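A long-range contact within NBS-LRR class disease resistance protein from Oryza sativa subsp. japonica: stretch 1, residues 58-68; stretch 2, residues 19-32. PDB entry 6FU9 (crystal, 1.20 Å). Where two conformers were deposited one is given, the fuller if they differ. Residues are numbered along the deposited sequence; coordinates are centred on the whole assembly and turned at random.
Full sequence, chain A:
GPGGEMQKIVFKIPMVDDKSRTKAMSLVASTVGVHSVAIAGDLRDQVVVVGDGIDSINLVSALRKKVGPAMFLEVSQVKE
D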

# COMPACT_ATOMS: atom_id res chain seq x y z
N ASN A 58 14.91 -6.74 -8.50
CA ASN A 58 15.07 -6.36 -9.89
C ASN A 58 13.93 -5.40 -10.29
O ASN A 58 14.17 -4.50 -11.08
CB ASN A 58 15.14 -7.60 -10.81
CG ASN A 58 16.59 -8.04 -11.13
OD1 ASN A 58 16.96 -9.22 -10.99
ND2 ASN A 58 17.38 -7.11 -11.61
N LEU A 59 12.74 -5.62 -9.77
CA LEU A 59 11.62 -4.76 -10.18
C LEU A 59 11.81 -3.31 -9.76
O LEU A 59 11.62 -2.38 -10.58
CB LEU A 59 10.33 -5.30 -9.58
CG LEU A 59 9.08 -4.47 -9.90
CD1 LEU A 59 8.91 -4.20 -11.39
CD2 LEU A 59 7.86 -5.15 -9.31
N VAL A 60 12.27 -3.05 -8.54
CA VAL A 60 12.53 -1.69 -8.16
C VAL A 60 13.62 -1.02 -8.99
O VAL A 60 13.52 0.15 -9.32
CB VAL A 60 12.70 -1.53 -6.67
CG1 VAL A 60 14.10 -2.00 -6.22
CG2 VAL A 60 12.46 -0.10 -6.24
N SER A 61 14.66 -1.77 -9.33
CA SER A 61 15.70 -1.27 -10.18
C SER A 61 15.17 -0.86 -11.55
O SER A 61 15.50 0.23 -12.09
CB SER A 61 16.83 -2.35 -10.28
OG SER A 61 17.78 -1.96 -11.21
N ALA A 62 14.33 -1.72 -12.13
CA ALA A 62 13.78 -1.44 -13.44
C ALA A 62 12.89 -0.20 -13.38
O ALA A 62 12.97 0.67 -14.26
CB ALA A 62 12.99 -2.65 -13.95
N LEU A 63 12.10 -0.08 -12.32
CA LEU A 63 11.24 1.12 -12.17
C LEU A 63 12.06 2.37 -12.05
O LEU A 63 11.70 3.43 -12.66
CB LEU A 63 10.31 0.95 -10.94
CG LEU A 63 9.19 -0.04 -11.13
CD1 LEU A 63 8.57 -0.43 -9.81
CD2 LEU A 63 8.12 0.46 -12.06
N ARG A 64 13.18 2.33 -11.34
CA ARG A 64 14.03 3.49 -11.19
C ARG A 64 14.66 3.89 -12.52
O ARG A 64 14.88 5.08 -12.73
CB ARG A 64 15.09 3.15 -10.11
CG ARG A 64 14.50 3.21 -8.73
CD ARG A 64 15.44 2.71 -7.68
NE ARG A 64 14.80 2.80 -6.36
CZ ARG A 64 15.19 2.13 -5.26
NH1 ARG A 64 16.14 1.20 -5.33
NH2 ARG A 64 14.56 2.32 -4.13
N LYS A 65 14.98 2.94 -13.39
CA LYS A 65 15.60 3.25 -14.68
C LYS A 65 14.61 3.79 -15.68
O LYS A 65 14.97 4.66 -16.48
CB LYS A 65 16.30 2.00 -15.27
CG LYS A 65 17.56 1.63 -14.49
CD LYS A 65 18.39 0.50 -15.11
CE LYS A 65 17.69 -0.81 -15.06
NZ LYS A 65 18.66 -1.86 -15.50
N LYS A 66 13.35 3.34 -15.61
CA LYS A 66 12.41 3.59 -16.68
C LYS A 66 11.26 4.49 -16.30
O LYS A 66 10.63 5.10 -17.20
CB LYS A 66 11.89 2.25 -17.20
CG LYS A 66 12.97 1.35 -17.77
CD LYS A 66 12.46 -0.06 -18.02
CE LYS A 66 13.42 -0.86 -18.87
NZ LYS A 66 13.42 -0.37 -20.28
N VAL A 67 10.90 4.59 -15.05
CA VAL A 67 9.68 5.33 -14.64
C VAL A 67 9.96 6.49 -13.74
O VAL A 67 9.44 7.58 -14.01
CB VAL A 67 8.68 4.37 -13.95
CG1 VAL A 67 7.45 5.12 -13.44
CG2 VAL A 67 8.29 3.21 -14.88
N GLY A 68 10.74 6.34 -12.68
CA GLY A 68 10.98 7.44 -11.76
C GLY A 68 11.55 6.93 -10.47
O GLY A 68 11.79 5.71 -10.36
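Stretch 2 19-32: KSRTKAMSLVASTV

Stretch 2 lies on stretch 1 as one helix packed against another. Residues 19-29 form the final part of a helix that begins earlier in the chain, and they run against helix 58-66 in a roughly antiparallel sense: the N-to-C directions make an angle of 150°, and the axes approach to 10.6 Å. The start of stretch 2 therefore meets the end of stretch 1, and its end meets the beginning. The CA atoms of Ala24 and Val67 are 6.0 Å apart, those of Thr31 and Leu59 7.4 Å. No hydrogen bond crosses the contact, which buries 452 Å² in total and rests on van der Waals packing, mostly between side chains but partly of side chains against backbone atoms.

Lys19 makes no contact, and the first residue to touch stretch 1 is Ser20. It does so through its backbone, with Ser20 O 3.9 Å from Val67 CG1; the same carbonyl oxygen accepts the helical hydrogen bond from Ala24 N at 3.0 Å. Arg21 directs its CA-to-CB bond away from stretch 1, and Thr22 is out of reach.

One turn on from Lys19, Lys23 points toward stretch 1 and borders the contact with the aliphatic part of its chain. Lys23 CE comes within 3.4 Å of Lys66 O, while Lys23 CG lies 4.1 Å from Val67 CG2. Ala24, buried and directed sideways, offers a small surface that lets Val67 come close to the helix backbone: Val67 CG2 is 3.7 Å from Ala24 CA, and Val67 CG1 is 3.8 Å from Ala24 CB. Leu63 CD2 reaches the same CA of Ala24 at 4.5 Å. Met25 and Ser26, on other sides of the helix, take no part.

Leu27 is the centre of the interface, with 89 Å² covered by stretch 1, more than any other residue. Pointing toward the partner helix with both chi angles in t, it fits as a knob into a hole formed by Leu59, Ala62, Leu63 and Lys66. Leu27 CD2 lies 3.6 Å from Leu59 CD1, 4.0 Å from Leu63 CD2 and 4.1 Å from Ala62 CB. Leu27 CD1 is 3.4 Å from Lys66 CD, an aliphatic contact, and 4.3 Å from Val67 CG2. Val28 follows on the buried flank, where Val28 CG2 packs at 4.1 Å from Leu63 CD2 and 4.2 Å from Leu59 CD1. Both leucines of stretch 1 set out sideways from their helix but bring their ends nearer to stretch 2.

Ala29 closes the helix without touching stretch 1, and Ser30 is likewise out of reach. At Thr31 the backbone has turned to an extended conformation, with phi/psi of -87/135°, yet its side chain points toward stretch 1. Thr31 OG1 donates a hydrogen bond to Leu27 O at 2.9 Å, tying the hydroxyl back to the last turn of the helix, and lies 3.6 Å from Leu59 CD1. Val32, also extended, leaves the contact altogether.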

# COMPACT_ATOMS: atom_id res chain seq x y z
N LYS A 19 0.88 9.12 -18.84
CA LYS A 19 1.95 8.45 -19.53
C LYS A 19 2.91 7.71 -18.60
O LYS A 19 3.28 6.57 -18.90
CB LYS A 19 2.78 9.44 -20.31
CG LYS A 19 3.94 8.88 -21.12
CD LYS A 19 4.73 10.01 -21.79
CE LYS A 19 6.01 9.50 -22.47
NZ LYS A 19 7.02 8.95 -21.51
N SER A 20 3.31 8.35 -17.50
CA SER A 20 4.25 7.72 -16.58
C SER A 20 3.63 6.52 -15.91
O SER A 20 4.27 5.44 -15.72
CB SER A 20 4.67 8.72 -15.48
OG SER A 20 5.38 9.78 -16.04
N ARG A 21 2.38 6.72 -15.51
CA ARG A 21 1.54 5.70 -14.90
C ARG A 21 1.40 4.51 -15.84
O ARG A 21 1.56 3.37 -15.37
CB ARG A 21 0.17 6.25 -14.48
CG ARG A 21 0.26 7.21 -13.32
CD ARG A 21 -1.12 7.66 -12.83
NE ARG A 21 -0.95 8.66 -11.81
CZ ARG A 21 -1.04 9.96 -11.94
NH1 ARG A 21 -1.41 10.54 -13.07
NH2 ARG A 21 -0.77 10.70 -10.87
N THR A 22 1.14 4.79 -17.12
CA THR A 22 0.97 3.72 -18.12
C THR A 22 2.25 2.91 -18.29
O THR A 22 2.20 1.68 -18.36
CB THR A 22 0.43 4.27 -19.44
OG1 THR A 22 -0.90 4.74 -19.18
CG2 THR A 22 0.46 3.13 -20.49
N LYS A 23 3.38 3.58 -18.34
CA LYS A 23 4.66 2.90 -18.43
C LYS A 23 4.97 2.02 -17.20
O LYS A 23 5.44 0.90 -17.35
CB LYS A 23 5.75 3.92 -18.52
CG LYS A 23 7.11 3.32 -18.82
CD LYS A 23 7.96 4.23 -19.70
CE LYS A 23 8.00 5.68 -19.23
NZ LYS A 23 8.71 6.45 -20.27
N ALA A 24 4.66 2.52 -16.03
CA ALA A 24 4.83 1.78 -14.81
C ALA A 24 3.92 0.57 -14.85
O ALA A 24 4.39 -0.55 -14.54
CB ALA A 24 4.51 2.66 -13.64
N MET A 25 2.66 0.72 -15.25
CA MET A 25 1.79 -0.44 -15.20
C MET A 25 2.25 -1.49 -16.24
O MET A 25 2.21 -2.69 -15.95
CB MET A 25 0.27 -0.09 -15.22
CG MET A 25 -0.50 0.26 -13.80
SD MET A 25 -2.15 0.63 -14.19
CE MET A 25 -2.04 1.99 -15.36
N SER A 26 2.70 -1.06 -17.41
CA SER A 26 3.16 -1.98 -18.42
C SER A 26 4.42 -2.75 -17.98
O SER A 26 4.54 -3.96 -18.18
CB SER A 26 3.42 -1.20 -19.71
OG SER A 26 3.72 -2.12 -20.70
N LEU A 27 5.37 -2.02 -17.43
CA LEU A 27 6.61 -2.63 -16.93
C LEU A 27 6.31 -3.65 -15.83
O LEU A 27 6.79 -4.77 -15.89
CB LEU A 27 7.54 -1.55 -16.41
CG LEU A 27 8.93 -1.96 -15.94
CD1 LEU A 27 9.77 -0.67 -15.96
CD2 LEU A 27 8.91 -2.53 -14.58
N VAL A 28 5.46 -3.28 -14.90
CA VAL A 28 5.13 -4.20 -13.83
C VAL A 28 4.40 -5.39 -14.34
O VAL A 28 4.71 -6.56 -13.97
CB VAL A 28 4.36 -3.47 -12.71
CG1 VAL A 28 3.95 -4.45 -11.61
CG2 VAL A 28 5.16 -2.38 -12.10
N ALA A 29 3.42 -5.22 -15.21
CA ALA A 29 2.67 -6.33 -15.74
C ALA A 29 3.52 -7.32 -16.55
O ALA A 29 3.15 -8.48 -16.68
CB ALA A 29 1.47 -5.81 -16.53
N SER A 30 4.61 -6.83 -17.09
CA SER A 30 5.51 -7.72 -17.83
C SER A 30 6.55 -8.43 -16.97
O SER A 30 7.33 -9.18 -17.49
CB SER A 30 6.20 -7.01 -19.00
OG SER A 30 5.41 -7.20 -20.18
N THR A 31 6.51 -8.21 -15.66
CA THR A 31 7.48 -8.78 -14.74
C THR A 31 7.02 -10.17 -14.30
O THR A 31 5.89 -10.37 -13.92
CB THR A 31 7.64 -7.83 -13.56
OG1 THR A 31 8.14 -6.57 -14.02
CG2 THR A 31 8.61 -8.35 -12.55
N VAL A 32 7.96 -11.15 -14.30
CA VAL A 32 7.63 -12.48 -13.88
C VAL A 32 7.05 -12.46 -12.47
O VAL A 32 7.55 -11.76 -11.58
CB VAL A 32 8.88 -13.37 -13.95
CG1 VAL A 32 8.69 -14.66 -13.15
CG2 VAL A 32 9.25 -13.63 -15.39